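Local coordinates for signal recognition particle receptor FtsY (Sulfolobus acidocaldarius, PDB 5L3S), which serves as the receptor for the signal recognition particle, pairing a helical bundle with a P-loop GTPase domain of the SRP54 type, at residues I105-N110 and R234-N239; S153-Q158 and Q277-L282; S227-Q232 and G256-S261. All blocks are in the same frame, centred on the assembly; numbering follows the deposited sequence.

Contact 1: residues I105-N110 and R234-N239; sequences IFFGVN and RHFENN. With GNP (phosphoaminophosphonic acid-guanylate ester), chain I.
Phe236, on the helix 228-239, turns its ring toward the end of the strand 102-107 and the loop that follows, and Phe107, Gly108 and Val109 all meet it. The contact is apolar and buried, with no hydrogen bond between the segments. The two phenylalanine rings meet obliquely, neither stacked nor edge-to-face: their centroids lie 5.7 Å apart and their planes are inclined at 56°. Phe107 CD1 sits over one face of the Phe236 ring, and the closest atoms are Phe107 CE1 and Phe236 CD1, 4.3 Å apart. At the edge of the same ring, close to its plane, Val109 CG1 lies 3.9 Å from Phe236 CE2. With CG1 set anti to its carbonyl carbon (chi1 -53°), Val109 turns this methyl to the ring. Gly108, between Phe107 and Val109 in sequence, brings its CA within 4.0 Å of Phe236 CE2; its positive phi suits a residue without a side chain. It opens a loop whose sequence fits a P-loop (Walker A), running from the strand toward the helix 114-127. Polar contact begins at Asn110, whose ND2 donates to O3' of the GNP of chain I, 3.2 Å away, with a nearly straight N-H...O angle of 165°. Apolar contacts thus pack the strand end against the helix, while the amide just beyond them reaches a nucleotide shared with another protein.

Contact 2: residues S153-Q158 and Q277-L282; sequences SKLEVQ and QNYDDL. With GNP (phosphoaminophosphonic acid-guanylate ester), chain R.
Tyr279, in the loop after the strand 270-274, meets the C-terminal end of the helix 144-155 through Lys154 and Leu155. Gln277, two residues earlier, extends beyond CG and hydrogen-bonds to a nucleotide: its NE2 donates to O2' of the GNP of chain R at 2.7 Å, with an angle of 170° at the hydrogen, and its CG lies 3.4 Å from N3 of the base. Asn278 opens a type I beta turn that closes at Asp281, whose N donates to Asn278 O at 3.0 Å. The backbone N of Asn278 donates to Asp281 OD2, also 3.0 Å away, approaching from above the carboxylate plane, so a short acidic side chain suits the fourth position. Tyr279, second in the turn, reaches across to the helix. Leu155 CD2 lies over one face of its ring, 4.0 Å from the centroid and 24° off the normal, a CH-pi contact. The aliphatic part of Lys154 follows the rim: CG lies at the ring edge in plane, and CD comes within 3.7 Å of Tyr279 OH. Lys154 CG stands anti to the backbone N (chi1 -171°), which carries the chain out past the phenol. The hydroxyl itself is hydrogen-bonded to His151 ND1 of the same helix, so a tyrosine offers both a greasy face and a polar tip. Asp281 then centres an inverse gamma turn. Glu156, with positive phi, is the C-prime residue of a Schellman motif ending the helix. This is a nucleotide-binding loop of a P-loop GTPase domain, packed against a helix terminus.

Contact 3: residues S227-Q232 and G256-S261; sequences SDALEQ and GGIALS
In Ile258 the first torsion, chi1 -176° with CG1 anti to the backbone N, projects CD1 from the start of the helix 258-266 onto the first turn of the helix 228-239. Leu230 has the same kind of first torsion (chi1 -179°), which carries its branch across to Ser261, one turn further along the other helix. Ile258 CD1 lands on backbone as much as on side chains, 3.4 Å from Leu230 N and 3.7 Å from Ala229 C. Flanking it are Ala229 CB, 3.8 Å from Ile258 CD1, and Leu230 CB, 3.9 Å from the same CD1. The small side chain of Ala229 suits this place because it lets a branched residue approach the helix surface closely; the CA atoms of Leu230 and Ile258 are 6.6 Å apart. Further along, Leu230 CD1 touches Ser261 CB at 4.1 Å. Apart from the contact itself, Gln232 NE2 donates to Asp228 OD2 at 3.2 Å, almost straight at 174° and in the amide plane of the glutamine, a bond that spans one turn of its own helix. Asp228 OD1 and Ser227 OG are hydrogen-bonded to the chain of another protein. The two helices follow the parallel strands 216-222 and 244-248 of the GTPase sheet and pack side by side against it, Ile258 resting on Leu221 and Leu247. Between these two segments the contact is purely apolar, with no hydrogen bond, while Ser227, Asp228 and Gln232 find their polar partners within their own helix or on the partner protein.

In the fold
All three contacts lie in the GTPase domain, around its mixed sheet. Contacts 1 and 3 share the helix 228-239: its later part meets the strand 102-107, its first turn meets the helix 258-266. Their centres are 13 Å apart, and they touch where Val109 CG2 comes within 3.5 Å of Gln232 OE1. Contact 2 is remote, with centres about 24 Å from contact 1 and 27 Å from contact 3. Along the chain, the segments of contact 1 alternate with those of each other contact, while contact 3 is nested inside the loop closed by contact 2. Contacts 1 and 2 each hold a residue bonded to a different GNP, so two GNP molecules are bound at separate places along the domain.

Contact 1: residues I105-N110 and R234-N239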
# COMPACT_ATOMS: atom_id res chain seq x y z
N ILE B 105 -17.92 -8.13 7.99
CA ILE B 105 -17.75 -7.09 6.98
C ILE B 105 -16.27 -6.76 6.88
O ILE B 105 -15.53 -6.87 7.88
CB ILE B 105 -18.62 -5.84 7.28
CG1 ILE B 105 -18.63 -4.86 6.08
CG2 ILE B 105 -18.16 -5.17 8.56
CD1 ILE B 105 -19.75 -3.80 6.18
N PHE B 106 -15.85 -6.39 5.67
CA PHE B 106 -14.45 -6.07 5.36
C PHE B 106 -14.43 -4.66 4.79
O PHE B 106 -15.24 -4.34 3.90
CB PHE B 106 -13.91 -7.05 4.31
CG PHE B 106 -13.90 -8.49 4.76
CD1 PHE B 106 -15.09 -9.22 4.82
CD2 PHE B 106 -12.72 -9.12 5.11
CE1 PHE B 106 -15.08 -10.55 5.24
CE2 PHE B 106 -12.71 -10.44 5.54
CZ PHE B 106 -13.89 -11.16 5.60
N PHE B 107 -13.56 -3.80 5.31
CA PHE B 107 -13.41 -2.46 4.72
C PHE B 107 -11.97 -1.97 4.79
O PHE B 107 -11.11 -2.59 5.42
CB PHE B 107 -14.39 -1.45 5.36
CG PHE B 107 -14.33 -1.38 6.88
CD1 PHE B 107 -13.37 -0.60 7.53
CD2 PHE B 107 -15.28 -2.05 7.66
CE1 PHE B 107 -13.32 -0.53 8.93
CE2 PHE B 107 -15.24 -1.98 9.04
CZ PHE B 107 -14.26 -1.23 9.68
N GLY B 108 -11.69 -0.86 4.14
CA GLY B 108 -10.33 -0.32 4.15
C GLY B 108 -10.16 0.56 2.93
O GLY B 108 -11.08 0.69 2.12
N VAL B 109 -8.98 1.17 2.78
CA VAL B 109 -8.78 2.09 1.67
C VAL B 109 -8.64 1.37 0.34
O VAL B 109 -8.50 0.15 0.28
CB VAL B 109 -7.56 3.05 1.91
CG1 VAL B 109 -7.69 3.75 3.25
CG2 VAL B 109 -6.25 2.30 1.85
N ASN B 110 -8.68 2.13 -0.75
CA ASN B 110 -8.65 1.55 -2.08
C ASN B 110 -7.44 0.71 -2.39
O ASN B 110 -6.30 1.12 -2.14
CB ASN B 110 -8.72 2.68 -3.12
CG ASN B 110 -9.89 3.57 -2.87
OD1 ASN B 110 -9.82 4.47 -2.02
ND2 ASN B 110 -10.98 3.32 -3.59
N ARG B 234 -6.08 4.33 12.84
CA ARG B 234 -6.56 5.26 13.88
C ARG B 234 -7.88 5.92 13.50
O ARG B 234 -8.82 5.97 14.29
CB ARG B 234 -5.55 6.37 14.14
CG ARG B 234 -4.33 5.99 14.94
CD ARG B 234 -3.52 7.25 15.20
NE ARG B 234 -2.24 6.97 15.85
CZ ARG B 234 -2.09 6.76 17.15
NH1 ARG B 234 -3.13 6.77 17.97
NH2 ARG B 234 -0.87 6.53 17.63
N HIS B 235 -7.91 6.47 12.29
CA HIS B 235 -9.07 7.17 11.77
C HIS B 235 -10.28 6.24 11.67
O HIS B 235 -11.36 6.61 12.10
CB HIS B 235 -8.78 7.77 10.40
CG HIS B 235 -8.11 9.10 10.45
ND1 HIS B 235 -8.82 10.28 10.46
CD2 HIS B 235 -6.80 9.44 10.50
CE1 HIS B 235 -7.97 11.30 10.51
NE2 HIS B 235 -6.74 10.81 10.53
N PHE B 236 -10.08 5.06 11.10
CA PHE B 236 -11.17 4.10 10.95
C PHE B 236 -11.69 3.63 12.31
O PHE B 236 -12.89 3.42 12.50
CB PHE B 236 -10.74 2.90 10.10
CG PHE B 236 -10.89 3.11 8.61
CD1 PHE B 236 -12.09 3.55 8.08
CD2 PHE B 236 -9.85 2.83 7.75
CE1 PHE B 236 -12.23 3.73 6.70
CE2 PHE B 236 -9.98 3.01 6.37
CZ PHE B 236 -11.17 3.46 5.85
N GLU B 237 -10.79 3.47 13.27
CA GLU B 237 -11.23 3.07 14.60
C GLU B 237 -12.10 4.16 15.23
O GLU B 237 -13.12 3.86 15.85
CB GLU B 237 -10.03 2.72 15.51
CG GLU B 237 -10.38 2.58 16.99
CD GLU B 237 -11.46 1.54 17.26
OE1 GLU B 237 -11.63 0.62 16.42
OE2 GLU B 237 -12.13 1.63 18.30
N ASN B 238 -11.71 5.42 15.04
CA ASN B 238 -12.46 6.54 15.59
C ASN B 238 -13.79 6.81 14.87
O ASN B 238 -14.77 7.16 15.51
CB ASN B 238 -11.61 7.81 15.61
CG ASN B 238 -10.42 7.71 16.55
OD1 ASN B 238 -10.46 7.00 17.55
ND2 ASN B 238 -9.35 8.43 16.23
N ASN B 239 -13.81 6.68 13.54
CA ASN B 239 -15.01 7.01 12.77
C ASN B 239 -15.98 5.84 12.58
O ASN B 239 -17.17 6.04 12.35
CB ASN B 239 -14.64 7.55 11.39
CG ASN B 239 -13.81 8.81 11.45
OD1 ASN B 239 -13.72 9.46 12.50
ND2 ASN B 239 -13.19 9.17 10.33
PG GNP I . -4.26 -4.65 -9.90
O1G GNP I . -4.92 -5.76 -9.06
O2G GNP I . -4.46 -4.86 -11.37
O3G GNP I . -2.81 -4.63 -9.45
N3B GNP I . -4.90 -3.26 -9.41
PB GNP I . -4.57 -1.81 -10.14
O1B GNP I . -5.00 -1.99 -11.53
O2B GNP I . -3.17 -1.43 -9.86
O3A GNP I . -5.43 -0.75 -9.41
PA GNP I . -6.95 -0.44 -9.66
O1A GNP I . -7.78 -1.65 -9.62
O2A GNP I . -7.07 0.41 -10.87
O5' GNP I . -7.34 0.53 -8.48
C5' GNP I . -7.22 0.13 -7.11
C4' GNP I . -8.18 1.00 -6.31
O4' GNP I . -7.66 2.35 -6.17
C3' GNP I . -9.55 1.20 -6.96
O3' GNP I . -10.53 1.24 -5.94
C2' GNP I . -9.45 2.58 -7.63
O2' GNP I . -10.73 3.19 -7.71
C1' GNP I . -8.60 3.31 -6.60
N9 GNP I . -7.80 4.46 -7.02
C8 GNP I . -6.90 4.58 -8.06
N7 GNP I . -6.31 5.76 -8.10
C5 GNP I . -6.84 6.46 -7.00
C6 GNP I . -6.64 7.77 -6.50
O6 GNP I . -5.88 8.67 -6.93
N1 GNP I . -7.41 8.03 -5.36
C2 GNP I . -8.28 7.14 -4.78
N2 GNP I . -8.97 7.52 -3.70
N3 GNP I . -8.48 5.93 -5.26
C4 GNP I . -7.75 5.65 -6.35

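Contact 2: residues S153-Q158 and Q277-L282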
# COMPACT_ATOMS: atom_id res chain seq x y z
N SER B 153 -17.76 -18.24 -8.20
CA SER B 153 -17.91 -19.39 -9.09
C SER B 153 -16.81 -20.44 -8.88
O SER B 153 -17.08 -21.64 -8.83
CB SER B 153 -17.95 -18.92 -10.54
OG SER B 153 -17.96 -20.02 -11.43
N LYS B 154 -15.57 -19.99 -8.75
CA LYS B 154 -14.46 -20.91 -8.55
C LYS B 154 -14.52 -21.57 -7.15
O LYS B 154 -14.14 -22.74 -6.99
CB LYS B 154 -13.12 -20.19 -8.76
CG LYS B 154 -11.91 -21.11 -8.79
CD LYS B 154 -10.70 -20.40 -9.39
CE LYS B 154 -9.39 -21.13 -9.07
NZ LYS B 154 -9.38 -22.53 -9.57
N LEU B 155 -14.98 -20.82 -6.15
CA LEU B 155 -15.09 -21.36 -4.78
C LEU B 155 -16.40 -22.14 -4.60
O LEU B 155 -16.62 -22.79 -3.57
CB LEU B 155 -15.02 -20.22 -3.77
CG LEU B 155 -13.69 -19.47 -3.75
CD1 LEU B 155 -13.92 -18.08 -3.22
CD2 LEU B 155 -12.68 -20.21 -2.89
N GLU B 156 -17.26 -22.06 -5.61
CA GLU B 156 -18.58 -22.70 -5.60
C GLU B 156 -19.44 -22.25 -4.42
O GLU B 156 -20.01 -23.06 -3.70
CB GLU B 156 -18.47 -24.23 -5.64
CG GLU B 156 -17.84 -24.76 -6.91
CD GLU B 156 -17.80 -26.27 -6.95
OE1 GLU B 156 -17.12 -26.87 -6.08
OE2 GLU B 156 -18.44 -26.87 -7.83
N VAL B 157 -19.49 -20.94 -4.21
CA VAL B 157 -20.37 -20.39 -3.19
C VAL B 157 -21.28 -19.37 -3.82
O VAL B 157 -20.97 -18.82 -4.87
CB VAL B 157 -19.57 -19.73 -2.04
CG1 VAL B 157 -18.71 -20.77 -1.33
CG2 VAL B 157 -18.73 -18.58 -2.55
N GLN B 158 -22.42 -19.13 -3.18
CA GLN B 158 -23.40 -18.18 -3.70
C GLN B 158 -22.96 -16.72 -3.51
O GLN B 158 -22.55 -16.32 -2.43
CB GLN B 158 -24.74 -18.38 -3.01
CG GLN B 158 -25.70 -17.22 -3.23
CD GLN B 158 -26.64 -17.45 -4.41
OE1 GLN B 158 -27.34 -18.45 -4.46
NE2 GLN B 158 -26.64 -16.51 -5.36
N GLN B 277 -1.58 -14.34 -4.08
CA GLN B 277 -2.85 -14.06 -4.76
C GLN B 277 -3.77 -15.28 -4.90
O GLN B 277 -4.88 -15.16 -5.42
CB GLN B 277 -2.60 -13.41 -6.14
CG GLN B 277 -1.72 -12.16 -6.06
CD GLN B 277 -1.57 -11.45 -7.39
OE1 GLN B 277 -0.62 -11.70 -8.14
NE2 GLN B 277 -2.52 -10.57 -7.71
N ASN B 278 -3.30 -16.44 -4.46
CA ASN B 278 -4.10 -17.67 -4.51
C ASN B 278 -4.92 -17.84 -3.24
O ASN B 278 -4.60 -17.24 -2.22
CB ASN B 278 -3.22 -18.91 -4.70
CG ASN B 278 -2.50 -18.92 -6.03
OD1 ASN B 278 -3.05 -18.50 -7.04
ND2 ASN B 278 -1.27 -19.43 -6.04
N TYR B 279 -5.95 -18.68 -3.29
CA TYR B 279 -6.91 -18.75 -2.20
C TYR B 279 -6.27 -19.24 -0.91
O TYR B 279 -6.65 -18.82 0.17
CB TYR B 279 -8.10 -19.62 -2.58
CG TYR B 279 -8.89 -19.08 -3.75
CD1 TYR B 279 -9.03 -17.71 -3.94
CD2 TYR B 279 -9.49 -19.94 -4.66
CE1 TYR B 279 -9.75 -17.21 -5.03
CE2 TYR B 279 -10.20 -19.45 -5.74
CZ TYR B 279 -10.34 -18.09 -5.91
OH TYR B 279 -11.05 -17.62 -7.00
N ASP B 280 -5.30 -20.14 -1.04
CA ASP B 280 -4.60 -20.71 0.13
C ASP B 280 -3.62 -19.72 0.78
O ASP B 280 -3.10 -19.97 1.86
CB ASP B 280 -3.84 -21.96 -0.31
CG ASP B 280 -3.52 -22.90 0.85
OD1 ASP B 280 -4.35 -23.02 1.77
OD2 ASP B 280 -2.43 -23.54 0.82
N ASP B 281 -3.37 -18.58 0.12
CA ASP B 281 -2.32 -17.66 0.58
C ASP B 281 -2.71 -16.78 1.76
O ASP B 281 -2.67 -15.55 1.70
CB ASP B 281 -1.77 -16.83 -0.59
CG ASP B 281 -1.12 -17.69 -1.65
OD1 ASP B 281 -0.76 -18.84 -1.33
OD2 ASP B 281 -0.97 -17.24 -2.80
N LEU B 282 -3.09 -17.42 2.86
CA LEU B 282 -3.56 -16.73 4.04
C LEU B 282 -3.02 -17.52 5.24
O LEU B 282 -3.21 -18.72 5.31
CB LEU B 282 -5.09 -16.72 4.07
CG LEU B 282 -5.78 -15.85 5.13
CD1 LEU B 282 -5.68 -14.39 4.80
CD2 LEU B 282 -7.24 -16.26 5.32
PG GNP R . -10.77 -2.05 -4.26
O1G GNP R . -12.06 -2.82 -4.13
O2G GNP R . -10.66 -1.33 -5.60
O3G GNP R . -10.56 -0.99 -3.20
N3B GNP R . -9.55 -3.08 -4.17
PB GNP R . -9.49 -4.22 -3.01
O1B GNP R . -10.75 -4.97 -2.99
O2B GNP R . -9.16 -3.58 -1.73
O3A GNP R . -8.36 -5.14 -3.43
PA GNP R . -8.35 -6.31 -4.42
O1A GNP R . -8.88 -7.55 -3.77
O2A GNP R . -8.97 -5.91 -5.72
O5' GNP R . -6.83 -6.63 -4.63
C5' GNP R . -5.91 -5.70 -5.29
C4' GNP R . -4.74 -6.49 -5.85
O4' GNP R . -3.87 -6.97 -4.76
C3' GNP R . -5.14 -7.73 -6.63
O3' GNP R . -4.23 -7.90 -7.70
C2' GNP R . -4.97 -8.86 -5.61
O2' GNP R . -4.71 -10.10 -6.25
C1' GNP R . -3.68 -8.36 -4.94
N9 GNP R . -3.47 -8.95 -3.62
C8 GNP R . -4.34 -9.03 -2.57
N7 GNP R . -3.83 -9.61 -1.50
C5 GNP R . -2.53 -9.92 -1.89
C6 GNP R . -1.50 -10.55 -1.17
O6 GNP R . -1.57 -10.98 -0.01
N1 GNP R . -0.34 -10.69 -1.94
C2 GNP R . -0.20 -10.24 -3.24
N2 GNP R . 0.97 -10.43 -3.85
N3 GNP R . -1.17 -9.64 -3.91
C4 GNP R . -2.30 -9.52 -3.19

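Contact 3: residues S227-Q232 and G256-S261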
# COMPACT_ATOMS: atom_id res chain seq x y z
N SER B 227 4.00 4.67 7.30
CA SER B 227 3.32 5.30 8.43
C SER B 227 1.83 5.58 8.22
O SER B 227 1.08 5.71 9.19
CB SER B 227 4.04 6.60 8.82
OG SER B 227 3.98 7.55 7.76
N ASP B 228 1.38 5.66 6.97
CA ASP B 228 -0.04 5.95 6.73
C ASP B 228 -0.95 4.81 7.15
O ASP B 228 -2.14 5.03 7.39
CB ASP B 228 -0.33 6.32 5.28
CG ASP B 228 -1.65 7.08 5.14
OD1 ASP B 228 -1.76 8.17 5.74
OD2 ASP B 228 -2.57 6.60 4.44
N ALA B 229 -0.42 3.59 7.21
CA ALA B 229 -1.24 2.45 7.63
C ALA B 229 -1.76 2.63 9.07
O ALA B 229 -2.92 2.32 9.38
CB ALA B 229 -0.46 1.15 7.47
N LEU B 230 -0.90 3.13 9.95
CA LEU B 230 -1.32 3.43 11.31
C LEU B 230 -2.34 4.56 11.32
O LEU B 230 -3.30 4.54 12.09
CB LEU B 230 -0.11 3.77 12.21
CG LEU B 230 -0.44 4.08 13.68
CD1 LEU B 230 -1.15 2.88 14.35
CD2 LEU B 230 0.79 4.52 14.50
N GLU B 231 -2.14 5.55 10.46
CA GLU B 231 -3.11 6.64 10.36
C GLU B 231 -4.48 6.15 9.86
O GLU B 231 -5.51 6.56 10.38
CB GLU B 231 -2.58 7.76 9.45
CG GLU B 231 -3.49 8.99 9.40
CD GLU B 231 -3.35 9.86 10.64
OE1 GLU B 231 -2.51 9.55 11.51
OE2 GLU B 231 -4.08 10.88 10.72
N GLN B 232 -4.47 5.27 8.87
CA GLN B 232 -5.71 4.61 8.42
C GLN B 232 -6.40 3.86 9.58
O GLN B 232 -7.61 3.99 9.80
CB GLN B 232 -5.41 3.60 7.29
CG GLN B 232 -4.94 4.22 5.98
CD GLN B 232 -4.38 3.18 5.03
OE1 GLN B 232 -4.79 2.01 5.06
NE2 GLN B 232 -3.44 3.58 4.20
N GLY B 256 5.98 -5.90 7.90
CA GLY B 256 4.69 -5.77 8.55
C GLY B 256 4.72 -5.14 9.94
O GLY B 256 3.92 -5.52 10.80
N GLY B 257 5.60 -4.16 10.14
CA GLY B 257 5.77 -3.55 11.46
C GLY B 257 4.51 -2.87 11.96
O GLY B 257 4.37 -2.61 13.15
N ILE B 258 3.58 -2.57 11.04
CA ILE B 258 2.23 -2.09 11.40
C ILE B 258 1.57 -2.97 12.47
O ILE B 258 0.84 -2.47 13.32
CB ILE B 258 1.28 -1.96 10.15
CG1 ILE B 258 -0.08 -1.37 10.56
CG2 ILE B 258 1.05 -3.29 9.46
CD1 ILE B 258 -0.01 0.06 11.08
N ALA B 259 1.82 -4.27 12.42
CA ALA B 259 1.29 -5.20 13.43
C ALA B 259 1.64 -4.77 14.87
O ALA B 259 0.80 -4.80 15.77
CB ALA B 259 1.80 -6.62 13.17
N LEU B 260 2.89 -4.37 15.07
CA LEU B 260 3.34 -3.91 16.38
C LEU B 260 2.69 -2.58 16.75
O LEU B 260 2.24 -2.40 17.89
CB LEU B 260 4.87 -3.77 16.39
CG LEU B 260 5.55 -3.25 17.66
CD1 LEU B 260 5.03 -4.00 18.90
CD2 LEU B 260 7.07 -3.38 17.53
N SER B 261 2.64 -1.65 15.79
CA SER B 261 2.04 -0.34 16.03
C SER B 261 0.56 -0.44 16.41
O SER B 261 0.09 0.28 17.29
CB SER B 261 2.23 0.57 14.81
OG SER B 261 3.59 0.93 14.68